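PDB 3NCX: intimin adherence protein from Escherichia coli O157:H7, which probably mediates intimate adherence of the bacterium to host cells by binding the translocated intimin receptor Tir. Local coordinates for residues I58-A63 / T68-G73; V76-S81 / T86-I91. The protein carries 1 engineered substitution. All blocks are in the same frame, centred on the assembly; numbering follows the deposited sequence.

Interaction 1. Residues I58-A63 / T68-G73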
ATOM      1  N   ILE A  58      -6.487  -9.332  -5.091  1.00 32.69           N
ATOM      2  CA  ILE A  58      -5.715  -8.144  -5.431  1.00 32.22           C
ATOM      3  C   ILE A  58      -6.061  -6.960  -4.534  1.00 27.05           C
ATOM      4  O   ILE A  58      -5.171  -6.253  -4.063  1.00 23.26           O
ATOM      5  CB  ILE A  58      -5.898  -7.759  -6.912  1.00 35.34           C
ATOM      6  CG1 ILE A  58      -5.321  -8.855  -7.809  1.00 33.27           C
ATOM      7  CG2 ILE A  58      -5.229  -6.423  -7.206  1.00 28.80           C
ATOM      8  CD1 ILE A  58      -5.381  -8.537  -9.283  1.00 32.73           C
ATOM      9  N   ALA A  59      -7.351  -6.754  -4.287  1.00 25.58           N
ATOM     10  CA  ALA A  59      -7.786  -5.637  -3.456  1.00 27.98           C
ATOM     11  C   ALA A  59      -9.180  -5.844  -2.871  1.00 26.84           C
ATOM     12  O   ALA A  59     -10.001  -6.566  -3.434  1.00 29.52           O
ATOM     13  CB  ALA A  59      -7.729  -4.336  -4.247  1.00 28.30           C
ATOM     14  N   THR A  60      -9.433  -5.195  -1.739  1.00 27.24           N
ATOM     15  CA  THR A  60     -10.718  -5.274  -1.052  1.00 26.12           C
ATOM     16  C   THR A  60     -11.268  -3.870  -0.797  1.00 29.29           C
ATOM     17  O   THR A  60     -10.504  -2.915  -0.664  1.00 30.67           O
ATOM     18  CB  THR A  60     -10.584  -6.045   0.281  1.00 26.63           C
ATOM     19  OG1 THR A  60     -11.164  -7.348   0.141  1.00 32.25           O
ATOM     20  CG2 THR A  60     -11.280  -5.305   1.416  1.00 27.30           C
ATOM     21  N   VAL A  61     -12.591  -3.742  -0.742  1.00 23.54           N
ATOM     22  CA  VAL A  61     -13.217  -2.442  -0.516  1.00 26.15           C
ATOM     23  C   VAL A  61     -14.414  -2.549   0.429  1.00 26.19           C
ATOM     24  O   VAL A  61     -15.218  -3.475   0.325  1.00 23.36           O
ATOM     25  CB  VAL A  61     -13.654  -1.784  -1.847  1.00 24.31           C
ATOM     26  CG1 VAL A  61     -14.604  -2.696  -2.611  1.00 28.04           C
ATOM     27  CG2 VAL A  61     -14.293  -0.426  -1.588  1.00 24.85           C
ATOM     28  N   ASP A  62     -14.526  -1.600   1.354  1.00 23.25           N
ATOM     29  CA  ASP A  62     -15.609  -1.619   2.333  1.00 27.76           C
ATOM     30  C   ASP A  62     -16.796  -0.762   1.900  1.00 29.47           C
ATOM     31  O   ASP A  62     -16.900  -0.369   0.737  1.00 31.62           O
ATOM     32  CB  ASP A  62     -15.109  -1.186   3.716  1.00 22.23           C
ATOM     33  CG  ASP A  62     -14.635   0.257   3.747  1.00 24.16           C
ATOM     34  OD1 ASP A  62     -13.823   0.597   4.633  1.00 26.10           O
ATOM     35  OD2 ASP A  62     -15.071   1.053   2.890  1.00 26.38           O
ATOM     36  N   ALA A  63     -17.681  -0.466   2.845  1.00 23.72           N
ATOM     37  CA  ALA A  63     -18.910   0.263   2.550  1.00 26.92           C
ATOM     38  C   ALA A  63     -18.702   1.774   2.454  1.00 32.92           C
ATOM     39  O   ALA A  63     -19.577   2.497   1.972  1.00 32.73           O
ATOM     40  CB  ALA A  63     -19.977  -0.060   3.588  1.00 37.08           C
ATOM     41  N   THR A  68      -8.503  -1.478   0.371  1.00 21.89           N
ATOM     42  CA  THR A  68      -7.273  -2.041   0.908  1.00 21.81           C
ATOM     43  C   THR A  68      -6.588  -2.935  -0.120  1.00 19.80           C
ATOM     44  O   THR A  68      -7.185  -3.883  -0.630  1.00 21.04           O
ATOM     45  CB  THR A  68      -7.537  -2.843   2.198  1.00 19.05           C
ATOM     46  OG1 THR A  68      -8.046  -1.967   3.211  1.00 16.91           O
ATOM     47  CG2 THR A  68      -6.254  -3.489   2.696  1.00 19.55           C
ATOM     48  N   LEU A  69      -5.334  -2.622  -0.431  1.00 19.46           N
ATOM     49  CA  LEU A  69      -4.555  -3.424  -1.366  1.00 20.35           C
ATOM     50  C   LEU A  69      -4.092  -4.713  -0.696  1.00 22.52           C
ATOM     51  O   LEU A  69      -3.607  -4.695   0.434  1.00 20.13           O
ATOM     52  CB  LEU A  69      -3.355  -2.630  -1.884  1.00 18.39           C
ATOM     53  CG  LEU A  69      -3.704  -1.421  -2.754  1.00 18.18           C
ATOM     54  CD1 LEU A  69      -2.479  -0.555  -3.012  1.00 18.89           C
ATOM     55  CD2 LEU A  69      -4.334  -1.875  -4.062  1.00 17.87           C
ATOM     56  N   ASN A  70      -4.250  -5.832  -1.395  1.00 25.89           N
ATOM     57  CA  ASN A  70      -3.935  -7.132  -0.820  1.00 19.70           C
ATOM     58  C   ASN A  70      -2.911  -7.915  -1.634  1.00 22.30           C
ATOM     59  O   ASN A  70      -2.176  -8.739  -1.091  1.00 21.65           O
ATOM     60  CB  ASN A  70      -5.210  -7.961  -0.646  1.00 17.29           C
ATOM     61  CG  ASN A  70      -6.217  -7.302   0.279  1.00 23.04           C
ATOM     62  OD1 ASN A  70      -5.850  -6.682   1.279  1.00 19.20           O
ATOM     63  ND2 ASN A  70      -7.497  -7.435  -0.051  1.00 25.35           N
ATOM     64  N   GLY A  71      -2.865  -7.657  -2.937  1.00 21.78           N
ATOM     65  CA  GLY A  71      -1.979  -8.400  -3.813  1.00 21.50           C
ATOM     66  C   GLY A  71      -1.586  -7.660  -5.075  1.00 21.53           C
ATOM     67  O   GLY A  71      -2.332  -6.821  -5.578  1.00 19.09           O
ATOM     68  N   LYS A  72      -0.403  -7.983  -5.586  1.00 20.19           N
ATOM     69  CA  LYS A  72       0.110  -7.377  -6.805  1.00 22.88           C
ATOM     70  C   LYS A  72      -0.727  -7.805  -8.006  1.00 26.01           C
ATOM     71  O   LYS A  72      -0.811  -8.992  -8.323  1.00 27.91           O
ATOM     72  CB  LYS A  72       1.570  -7.785  -7.012  1.00 24.43           C
ATOM     73  CG  LYS A  72       2.301  -7.029  -8.112  1.00 19.22           C
ATOM     74  CD  LYS A  72       3.658  -7.666  -8.385  1.00 18.31           C
ATOM     75  CE  LYS A  72       4.583  -6.729  -9.142  1.00 18.76           C
ATOM     76  NZ  LYS A  72       4.030  -6.337 -10.463  1.00 20.55           N
ATOM     77  N   GLY A  73      -1.348  -6.835  -8.672  1.00 27.38           N
ATOM     78  CA  GLY A  73      -2.149  -7.116  -9.850  1.00 24.13           C
ATOM     79  C   GLY A  73      -3.169  -6.036 -10.158  1.00 27.08           C
ATOM     80  O   GLY A  73      -3.313  -5.072  -9.407  1.00 28.34           O
TER
HETATM   81  O   HOH W   1     -11.110  -1.216   3.769  1.00 18.23           O
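Thr60 and Thr68 form the antiparallel hydrogen-bonded pair of a beta hairpin in the bacterial Ig-like domain. Their backbones are joined both ways, Thr60 N to Thr68 O at 2.8 Å and Thr68 N to Thr60 O at 2.7 Å. On the side of these two threonines, just past the end of the strand, the Asn70 amide lies obliquely across the side chain of Thr60. CG of Asn70 sits beside its own backbone N (chi1 -61°), which carries ND2 to 3.4 Å from Thr60 CB; the contact is van der Waals, and Asn70 ND2 instead makes its hydrogen bond to Thr56 O. The hydroxyl of Thr68 bonds to Gln37 NE2, and a water beside it also reaches Asp62 OD1 weakly.

On the other face, Ala59 and Leu69 make the neighbouring non-hydrogen-bonded pair, with the Ala59 methyl beside one Leu69 branch, CB to CD2 at 4.2 Å. Both Ile58 and Ala59 also touch Val75 of the strand that follows.

Beyond residue 69 the chain curls round Ile58. Ile58 CD1 lies 3.6 Å from Gly73 CA, while its CG2 branch faces the carbonyls of Gly71 and Gly73. The Ile58 carbonyl is gripped twice: Asn70 N and Gly71 N each approach Ile58 O at 2.9 Å, both from above the same face of the carbonyl plane.

Interaction 2. Residues V76-S81 / T86-I91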
ATOM      1  N   VAL A  76     -10.763  -4.567 -10.920  1.00 26.50           N
ATOM      2  CA  VAL A  76     -11.823  -3.592 -11.141  1.00 22.75           C
ATOM      3  C   VAL A  76     -12.682  -3.409  -9.895  1.00 25.46           C
ATOM      4  O   VAL A  76     -13.096  -4.383  -9.264  1.00 28.36           O
ATOM      5  CB  VAL A  76     -12.730  -3.996 -12.320  1.00 28.77           C
ATOM      6  CG1 VAL A  76     -14.011  -3.171 -12.317  1.00 23.46           C
ATOM      7  CG2 VAL A  76     -11.987  -3.841 -13.637  1.00 18.74           C
ATOM      8  N   ILE A  77     -12.941  -2.152  -9.548  1.00 24.77           N
ATOM      9  CA  ILE A  77     -13.810  -1.822  -8.427  1.00 23.44           C
ATOM     10  C   ILE A  77     -15.071  -1.137  -8.934  1.00 26.61           C
ATOM     11  O   ILE A  77     -15.000  -0.202  -9.730  1.00 22.73           O
ATOM     12  CB  ILE A  77     -13.104  -0.897  -7.424  1.00 21.72           C
ATOM     13  CG1 ILE A  77     -11.833  -1.568  -6.899  1.00 23.66           C
ATOM     14  CG2 ILE A  77     -14.044  -0.527  -6.282  1.00 13.47           C
ATOM     15  CD1 ILE A  77     -11.027  -0.699  -5.965  1.00 28.57           C
ATOM     16  N   LYS A  78     -16.225  -1.610  -8.475  1.00 30.59           N
ATOM     17  CA  LYS A  78     -17.500  -1.062  -8.927  1.00 25.37           C
ATOM     18  C   LYS A  78     -18.269  -0.359  -7.813  1.00 25.44           C
ATOM     19  O   LYS A  78     -18.364  -0.860  -6.692  1.00 22.26           O
ATOM     20  CB  LYS A  78     -18.367  -2.159  -9.551  1.00 26.77           C
ATOM     21  CG  LYS A  78     -17.872  -2.652 -10.903  1.00 24.57           C
ATOM     22  CD  LYS A  78     -18.830  -3.668 -11.505  1.00 21.92           C
ATOM     23  CE  LYS A  78     -18.371  -4.104 -12.885  1.00 27.67           C
ATOM     24  NZ  LYS A  78     -19.212  -5.198 -13.439  1.00 27.45           N
ATOM     25  N   ALA A  79     -18.813   0.809  -8.136  1.00 25.33           N
ATOM     26  CA  ALA A  79     -19.657   1.547  -7.208  1.00 24.11           C
ATOM     27  C   ALA A  79     -21.088   1.580  -7.732  1.00 31.48           C
ATOM     28  O   ALA A  79     -21.328   1.934  -8.886  1.00 31.42           O
ATOM     29  CB  ALA A  79     -19.130   2.958  -7.016  1.00 20.28           C
ATOM     30  N   THR A  80     -22.038   1.202  -6.882  1.00 33.04           N
ATOM     31  CA  THR A  80     -23.442   1.176  -7.269  1.00 26.78           C
ATOM     32  C   THR A  80     -24.270   2.136  -6.425  1.00 27.80           C
ATOM     33  O   THR A  80     -24.428   1.944  -5.219  1.00 33.65           O
ATOM     34  CB  THR A  80     -24.037  -0.241  -7.160  1.00 25.81           C
ATOM     35  OG1 THR A  80     -23.443  -1.086  -8.152  1.00 28.84           O
ATOM     36  CG2 THR A  80     -25.539  -0.207  -7.374  1.00 27.51           C
ATOM     37  N   SER A  81     -24.796   3.172  -7.069  1.00 31.54           N
ATOM     38  CA  SER A  81     -25.647   4.144  -6.397  1.00 28.69           C
ATOM     39  C   SER A  81     -27.014   3.538  -6.104  1.00 31.83           C
ATOM     40  O   SER A  81     -27.367   2.490  -6.647  1.00 28.83           O
ATOM     41  CB  SER A  81     -25.799   5.401  -7.253  1.00 30.35           C
ATOM     42  OG  SER A  81     -26.260   5.078  -8.554  1.00 27.67           O
ATOM     43  N   THR A  86     -24.297   1.845 -11.991  1.00 25.13           N
ATOM     44  CA  THR A  86     -23.052   1.154 -11.680  1.00 26.77           C
ATOM     45  C   THR A  86     -21.906   1.668 -12.544  1.00 27.76           C
ATOM     46  O   THR A  86     -22.023   1.757 -13.767  1.00 22.03           O
ATOM     47  CB  THR A  86     -23.191  -0.372 -11.838  1.00 24.78           C
ATOM     48  OG1 THR A  86     -24.074  -0.875 -10.828  1.00 28.49           O
ATOM     49  CG2 THR A  86     -21.838  -1.051 -11.701  1.00 24.77           C
ATOM     50  N   VAL A  87     -20.801   2.007 -11.891  1.00 26.48           N
ATOM     51  CA  VAL A  87     -19.636   2.548 -12.574  1.00 24.43           C
ATOM     52  C   VAL A  87     -18.369   1.807 -12.156  1.00 23.68           C
ATOM     53  O   VAL A  87     -18.216   1.428 -10.994  1.00 28.12           O
ATOM     54  CB  VAL A  87     -19.488   4.060 -12.297  1.00 26.82           C
ATOM     55  CG1 VAL A  87     -18.026   4.455 -12.208  1.00 28.59           C
ATOM     56  CG2 VAL A  87     -20.212   4.869 -13.364  1.00 24.49           C
ATOM     57  N   SER A  88     -17.467   1.597 -13.110  1.00 20.21           N
ATOM     58  CA  SER A  88     -16.231   0.866 -12.849  1.00 20.89           C
ATOM     59  C   SER A  88     -15.025   1.785 -12.679  1.00 23.32           C
ATOM     60  O   SER A  88     -14.886   2.786 -13.382  1.00 18.92           O
ATOM     61  CB  SER A  88     -15.953  -0.137 -13.972  1.00 16.63           C
ATOM     62  OG  SER A  88     -16.941  -1.149 -14.017  1.00 19.15           O
ATOM     63  N   TYR A  89     -14.159   1.429 -11.733  1.00 21.53           N
ATOM     64  CA  TYR A  89     -12.871   2.089 -11.553  1.00 22.63           C
ATOM     65  C   TYR A  89     -11.775   1.028 -11.513  1.00 20.00           C
ATOM     66  O   TYR A  89     -11.770   0.171 -10.634  1.00 21.36           O
ATOM     67  CB  TYR A  89     -12.852   2.913 -10.263  1.00 27.80           C
ATOM     68  CG  TYR A  89     -11.470   3.383  -9.864  1.00 24.47           C
ATOM     69  CD1 TYR A  89     -10.673   2.617  -9.023  1.00 24.24           C
ATOM     70  CD2 TYR A  89     -10.958   4.586 -10.332  1.00 26.36           C
ATOM     71  CE1 TYR A  89      -9.408   3.036  -8.659  1.00 28.42           C
ATOM     72  CE2 TYR A  89      -9.692   5.015  -9.972  1.00 28.14           C
ATOM     73  CZ  TYR A  89      -8.921   4.235  -9.135  1.00 31.73           C
ATOM     74  OH  TYR A  89      -7.661   4.654  -8.773  1.00 32.49           O
ATOM     75  N   THR A  90     -10.848   1.085 -12.464  1.00 26.28           N
ATOM     76  CA  THR A  90      -9.838   0.038 -12.599  1.00 26.33           C
ATOM     77  C   THR A  90      -8.533   0.339 -11.862  1.00 26.08           C
ATOM     78  O   THR A  90      -8.033   1.463 -11.886  1.00 20.28           O
ATOM     79  CB  THR A  90      -9.525  -0.259 -14.077  1.00 19.13           C
ATOM     80  OG1 THR A  90      -9.076   0.938 -14.721  1.00 35.31           O
ATOM     81  CG2 THR A  90     -10.765  -0.773 -14.786  1.00 25.63           C
ATOM     82  N   ILE A  91      -7.992  -0.685 -11.209  1.00 20.67           N
ATOM     83  CA  ILE A  91      -6.716  -0.575 -10.516  1.00 26.55           C
ATOM     84  C   ILE A  91      -5.605  -1.164 -11.373  1.00 26.67           C
ATOM     85  O   ILE A  91      -5.559  -2.373 -11.592  1.00 26.09           O
ATOM     86  CB  ILE A  91      -6.732  -1.331  -9.174  1.00 29.48           C
ATOM     87  CG1 ILE A  91      -7.915  -0.891  -8.310  1.00 31.57           C
ATOM     88  CG2 ILE A  91      -5.426  -1.111  -8.430  1.00 26.80           C
ATOM     89  CD1 ILE A  91      -7.709   0.441  -7.630  1.00 33.84           C
TER
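Segments 76-81 and 86-91 run antiparallel, with 154° between their N-to-C directions, and Ile77-Tyr89 and Ala79-Val87 are the hydrogen-bonded pairs, each with both amides engaged. Tyr89 N lies 2.7 Å from Ile77 O. The bond from Val87 N to Ala79 O is longer, at 3.1 Å.

One face carries Val76, Lys78, Thr80, Thr86, Ser88 and Thr90. Here the hydroxyls of Thr80 and Thr86 share a hydrogen bond, Thr80 OG1 to Thr86 OG1 at 2.8 Å; in both residues OG1 lies beside the backbone N (chi1 -68°), which turns the two oxygens to one another. Lys78 stretches out straight past Ser88, with CE 3.5 Å from Ser88 OG, and its amine makes a long, weak ion pair with Glu54. Further along, methyl meets methyl where Val76 CG2 comes 3.5 Å from Thr90 CG2.

The other face is largely apolar. Here Ile77 CD1 meets the end of Ile91, CD1 to CD1 at 3.9 Å, while Trp51, Leu40, Ile13 and Leu28 press on Ile77, Ala79, Val87 and Tyr89 between them. A hairpin with one mostly polar face and one turned to the core is typical of the beta sandwich of Ig-like domains.

How the interactions relate
The two contacts are successive hairpins of the bacterial Ig-like domain, their centres about 13 Å apart. Interaction 1 closes before interaction 2 opens, and residues 74 and 75 join segment 68-73 to 76-81. Each hairpin belongs to a different sheet: strands 59-61 and 66-69 pair within the sheet that holds strand 37-43, whereas 75-81 and 86-91 complete a three-stranded sheet with 49-53. Leu40 and Phe38 of strand 37-43 pack against the second hairpin, evidence that the two sheets face each other; the short link from strand 66-69 to strand 75-81 takes the chain from one to the other. Receptor binding in intimins is probably the task of the C-type lectin-like domain instead.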